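Local coordinates for alpha-fucosidase GH29 (Fusarium graminearum, PDB 4NI3), which is a family 29 glycoside hydrolase with alpha-L-fucosidase activity, probably releasing alpha-1,6-linked fucose from the N-acetylglucosamine at the reducing end of glycoprotein glycans, at residues A[551-556]-A[577-582]; A[379-384]-A[496-501]. All coordinates share one frame; numbering follows the deposited sequence.

Both contacts lie in the part of the chain that follows the eight-stranded parallel barrel. Interaction 1 is a buried pairing of two neighbouring strands, 548-553 and 579-584, within the last four-stranded antiparallel sheet of the chain. Interaction 2 is only partly buried. It joins segment 379-384, which lies on edge strand 383-384 of the six-stranded sheet, to a proline-rich loop that runs from strand 485-491 to strand 504-507. Their chemistry differs accordingly. Direct backbone hydrogen bonds carry 551-556 with 577-582, whereas 379-384 and 496-501 share apolar packing and one bridging water. Their centres are about 20 Å apart, and the two contacts do not touch.

Interaction 1. Residues A[551-556]-A[577-582]; sequences TLFSGF and VGSIVV. With MAN (alpha-D-mannopyranose), chain C.
T551 to F553 pair antiparallel with S579 to V581, the short strand axes approaching to 4.8 Å at 162°. T551 and V581 form a hydrogen-bonded pair, T551 N reaching V581 O at 2.8 Å and V581 N returning to T551 O. L552 and I580 form the non-hydrogen-bonded pair between. F553 N also bonds S579 O. A classic beta bulge follows: G578 and S579 both face F553. F553 O therefore takes two N-H groups, G578 N at 2.8 Å and S579 N at 3.2 Å.

On one face of the sheet, L552 CD2 lies beside I580 CG1 at 3.8 Å, both side chains pointing the same way. The other methyl of L552, CD1, meets V577 CG2. On the opposite face, V581 CG2 lies 3.7 Å from F553 CE1, approaching the ring obliquely. The same methyl is 3.5 Å from C6 of a mannose, so V581 touches both ring and sugar. Another mannose touches T551 and F553. A water joins T551 OG1 to V581 O.

S579 OG sits between its backbone N and carbonyl carbon (chi1 52°). From there it donates to G555 O at 2.8 Å, 40° out of the carbonyl plane, and also bonds F558 N. The serine hydroxyl thus ties the turn after F553 to the bulge, while V581 gives its face of the sheet an apolar contact with the mannose.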
# COMPACT_ATOMS: atom_id res chain seq x y z
N THR A 551 0.37 -0.26 -31.02
CA THR A 551 0.84 -1.51 -31.57
C THR A 551 0.09 -2.65 -30.91
O THR A 551 0.15 -2.81 -29.68
CB THR A 551 2.36 -1.65 -31.36
OG1 THR A 551 3.01 -0.51 -31.93
CG2 THR A 551 2.85 -2.91 -32.02
N LEU A 552 -0.64 -3.44 -31.70
CA LEU A 552 -1.36 -4.60 -31.20
C LEU A 552 -0.47 -5.83 -31.28
O LEU A 552 0.17 -6.07 -32.31
CB LEU A 552 -2.63 -4.86 -32.02
CG LEU A 552 -3.55 -3.67 -32.23
CD1 LEU A 552 -4.79 -4.09 -33.01
CD2 LEU A 552 -3.95 -3.06 -30.92
N PHE A 553 -0.42 -6.61 -30.21
CA PHE A 553 0.32 -7.85 -30.21
C PHE A 553 -0.62 -9.02 -30.03
O PHE A 553 -1.55 -8.94 -29.24
CB PHE A 553 1.34 -7.89 -29.08
CG PHE A 553 2.49 -6.95 -29.25
CD1 PHE A 553 2.38 -5.61 -28.89
CD2 PHE A 553 3.70 -7.41 -29.74
CE1 PHE A 553 3.46 -4.76 -29.01
CE2 PHE A 553 4.78 -6.55 -29.87
CZ PHE A 553 4.65 -5.22 -29.50
N SER A 554 -0.36 -10.13 -30.71
CA SER A 554 -1.16 -11.34 -30.49
C SER A 554 -0.91 -11.95 -29.10
O SER A 554 -1.80 -12.56 -28.51
CB SER A 554 -0.86 -12.38 -31.57
OG SER A 554 0.50 -12.78 -31.54
N GLY A 555 0.31 -11.79 -28.59
CA GLY A 555 0.70 -12.43 -27.35
C GLY A 555 0.14 -11.79 -26.09
O GLY A 555 -0.32 -10.64 -26.10
N PHE A 556 0.22 -12.55 -25.00
CA PHE A 556 -0.27 -12.16 -23.69
C PHE A 556 0.43 -10.90 -23.18
O PHE A 556 -0.18 -10.06 -22.51
CB PHE A 556 -0.03 -13.36 -22.74
CG PHE A 556 -0.63 -13.22 -21.37
CD1 PHE A 556 -1.88 -13.77 -21.08
CD2 PHE A 556 0.09 -12.63 -20.34
CE1 PHE A 556 -2.42 -13.68 -19.80
CE2 PHE A 556 -0.45 -12.54 -19.06
CZ PHE A 556 -1.70 -13.06 -18.80
N VAL A 577 -6.11 -9.88 -30.56
CA VAL A 577 -5.26 -9.06 -29.70
C VAL A 577 -5.05 -9.72 -28.34
O VAL A 577 -6.00 -10.22 -27.74
CB VAL A 577 -5.86 -7.64 -29.47
CG1 VAL A 577 -4.98 -6.79 -28.55
CG2 VAL A 577 -6.04 -6.94 -30.80
N GLY A 578 -3.81 -9.69 -27.85
CA GLY A 578 -3.49 -10.15 -26.51
C GLY A 578 -2.98 -9.02 -25.65
O GLY A 578 -3.18 -9.01 -24.43
N SER A 579 -2.33 -8.04 -26.27
CA SER A 579 -1.73 -6.94 -25.52
C SER A 579 -1.50 -5.76 -26.46
O SER A 579 -1.50 -5.91 -27.69
CB SER A 579 -0.42 -7.38 -24.84
OG SER A 579 0.50 -8.00 -25.75
N ILE A 580 -1.33 -4.58 -25.89
CA ILE A 580 -1.25 -3.35 -26.67
C ILE A 580 -0.20 -2.40 -26.11
O ILE A 580 -0.15 -2.20 -24.89
CB ILE A 580 -2.62 -2.59 -26.70
CG1 ILE A 580 -3.75 -3.50 -27.19
CG2 ILE A 580 -2.50 -1.30 -27.53
CD1 ILE A 580 -5.16 -2.85 -27.10
N VAL A 581 0.60 -1.81 -26.98
CA VAL A 581 1.51 -0.73 -26.59
C VAL A 581 1.05 0.57 -27.23
O VAL A 581 0.86 0.65 -28.44
CB VAL A 581 2.97 -1.06 -26.99
CG1 VAL A 581 3.90 0.12 -26.73
CG2 VAL A 581 3.43 -2.33 -26.24
N VAL A 582 0.88 1.60 -26.41
CA VAL A 582 0.37 2.89 -26.88
C VAL A 582 1.50 3.89 -26.74
O VAL A 582 2.01 4.10 -25.63
CB VAL A 582 -0.87 3.32 -26.09
CG1 VAL A 582 -1.40 4.67 -26.62
CG2 VAL A 582 -1.94 2.26 -26.17
C1 MAN C . 10.36 -2.20 -27.14
C2 MAN C . 10.27 -0.77 -27.72
C3 MAN C . 9.44 0.11 -26.79
C4 MAN C . 8.05 -0.51 -26.55
C5 MAN C . 8.20 -1.98 -26.10
C6 MAN C . 6.88 -2.74 -26.09
O2 MAN C . 9.54 -0.78 -28.91
O3 MAN C . 9.28 1.45 -27.30
O4 MAN C . 7.36 0.21 -25.54
O5 MAN C . 9.06 -2.71 -26.99
O6 MAN C . 6.92 -3.63 -24.99
O HOH W 1 3.00 1.64 -30.12

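Interaction 2. Residues A[379-384]-A[496-501]; sequences WDIYGE and PVPQPE
W379 and I381 pack against the ring of P498, and this apolar contact carries most of the pairing. W379 and P498 approach from opposite directions. The six-membered part of the indole does the touching: CZ2 and CH2 each lie 3.7 Å from P498 CG, and CZ2 is equally close to P498 CD. The proline comes in obliquely to the aromatic plane. W379 CG is anti to its backbone N (chi1 -163°), which carries the far end of the indole toward the loop. I381 and P498 run past each other, pointing in opposite directions. The tip methyl of I381, CD1, reaches P498 CG at 3.6 Å and P498 CB at 4.0 Å. The same methyl only grazes P500 CG, at 4.5 Å. P498 CG is thus touched by both side chains.

The 379-384 segment lies on strand 383-384, at the edge of the six-stranded antiparallel sheet. The 496-501 loop links strand 485-491 of that sheet to strand 504-507 of the next one. The contact therefore lies where two beta sheets meet. D380 OD2 bonds A518 N, and P498 also touches A518, so both segments reach strand 516-519.

The polar link runs through water. W379 NE1 donates to a water at 2.8 Å, and that water donates to P496 O at 3.0 Å. P496 O itself lies in the indole plane at the ring edge, 3.7 Å from W379 CZ2. F407 meets the indole edge-to-face.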
# COMPACT_ATOMS: atom_id res chain seq x y z
N TRP A 379 -11.26 4.39 -12.30
CA TRP A 379 -11.78 4.65 -13.63
C TRP A 379 -10.66 4.27 -14.61
O TRP A 379 -9.69 3.66 -14.20
CB TRP A 379 -12.16 6.11 -13.77
CG TRP A 379 -13.07 6.45 -14.93
CD1 TRP A 379 -14.01 5.64 -15.51
CD2 TRP A 379 -13.11 7.70 -15.64
NE1 TRP A 379 -14.64 6.32 -16.55
CE2 TRP A 379 -14.10 7.58 -16.64
CE3 TRP A 379 -12.41 8.89 -15.52
CZ2 TRP A 379 -14.41 8.63 -17.51
CZ3 TRP A 379 -12.72 9.94 -16.39
CH2 TRP A 379 -13.72 9.80 -17.36
N ASP A 380 -10.77 4.62 -15.87
CA ASP A 380 -9.68 4.29 -16.80
C ASP A 380 -8.64 5.37 -16.83
O ASP A 380 -7.53 5.16 -17.29
CB ASP A 380 -10.22 4.05 -18.20
CG ASP A 380 -10.93 2.72 -18.33
OD1 ASP A 380 -10.55 1.75 -17.61
OD2 ASP A 380 -11.86 2.64 -19.14
N ILE A 381 -9.00 6.55 -16.34
CA ILE A 381 -8.09 7.65 -16.21
C ILE A 381 -8.09 8.06 -14.75
O ILE A 381 -9.16 8.23 -14.17
CB ILE A 381 -8.51 8.85 -17.11
CG1 ILE A 381 -8.47 8.42 -18.59
CG2 ILE A 381 -7.59 10.04 -16.89
CD1 ILE A 381 -8.98 9.46 -19.52
N TYR A 382 -6.93 8.20 -14.14
CA TYR A 382 -6.92 8.32 -12.68
C TYR A 382 -7.22 9.74 -12.24
O TYR A 382 -7.73 9.94 -11.13
CB TYR A 382 -5.58 7.85 -12.09
CG TYR A 382 -4.43 8.77 -12.41
CD1 TYR A 382 -4.19 9.91 -11.66
CD2 TYR A 382 -3.58 8.49 -13.48
CE1 TYR A 382 -3.16 10.78 -11.99
CE2 TYR A 382 -2.54 9.34 -13.79
CZ TYR A 382 -2.33 10.46 -13.04
OH TYR A 382 -1.28 11.29 -13.38
N GLY A 383 -6.93 10.74 -13.07
CA GLY A 383 -6.96 12.10 -12.57
C GLY A 383 -6.43 13.12 -13.55
O GLY A 383 -6.03 12.76 -14.66
N GLU A 384 -6.45 14.38 -13.13
CA GLU A 384 -6.03 15.51 -13.98
C GLU A 384 -5.44 16.58 -13.14
O GLU A 384 -5.82 16.77 -12.01
CB GLU A 384 -7.20 16.17 -14.73
CG GLU A 384 -8.11 15.26 -15.45
CD GLU A 384 -9.32 15.96 -16.06
OE1 GLU A 384 -9.44 17.21 -15.96
OE2 GLU A 384 -10.08 15.23 -16.68
N PRO A 496 -19.37 7.33 -19.86
CA PRO A 496 -18.78 7.38 -21.20
C PRO A 496 -17.30 7.02 -21.18
O PRO A 496 -16.62 7.27 -20.18
CB PRO A 496 -18.95 8.86 -21.62
CG PRO A 496 -20.00 9.39 -20.75
CD PRO A 496 -19.94 8.63 -19.46
N VAL A 497 -16.83 6.45 -22.28
CA VAL A 497 -15.42 6.13 -22.46
C VAL A 497 -14.70 7.34 -23.05
O VAL A 497 -14.94 7.70 -24.21
CB VAL A 497 -15.23 4.93 -23.38
CG1 VAL A 497 -13.74 4.60 -23.53
CG2 VAL A 497 -16.00 3.73 -22.84
N PRO A 498 -13.81 7.96 -22.27
CA PRO A 498 -13.07 9.14 -22.75
C PRO A 498 -11.95 8.82 -23.74
O PRO A 498 -11.34 7.76 -23.67
CB PRO A 498 -12.49 9.72 -21.46
CG PRO A 498 -12.33 8.49 -20.56
CD PRO A 498 -13.44 7.56 -20.90
N GLN A 499 -11.68 9.74 -24.66
CA GLN A 499 -10.52 9.63 -25.54
C GLN A 499 -9.38 10.46 -24.96
O GLN A 499 -9.48 11.67 -24.89
CB GLN A 499 -10.88 10.12 -26.95
CG GLN A 499 -9.79 9.80 -27.96
CD GLN A 499 -9.73 8.33 -28.29
OE1 GLN A 499 -10.74 7.62 -28.23
NE2 GLN A 499 -8.52 7.86 -28.59
N PRO A 500 -8.28 9.81 -24.52
CA PRO A 500 -7.20 10.61 -23.96
C PRO A 500 -6.62 11.54 -25.00
O PRO A 500 -6.66 11.18 -26.18
CB PRO A 500 -6.15 9.55 -23.55
CG PRO A 500 -6.94 8.33 -23.33
CD PRO A 500 -8.04 8.37 -24.39
N GLU A 501 -6.09 12.69 -24.59
CA GLU A 501 -5.41 13.59 -25.52
C GLU A 501 -4.31 12.86 -26.27
O GLU A 501 -4.18 12.99 -27.49
CB GLU A 501 -4.83 14.79 -24.77
CG GLU A 501 -4.15 15.81 -25.67
CD GLU A 501 -3.54 16.98 -24.90
OE1 GLU A 501 -3.64 17.01 -23.66
OE2 GLU A 501 -2.95 17.87 -25.55
O HOH W 2 -15.73 4.86 -18.72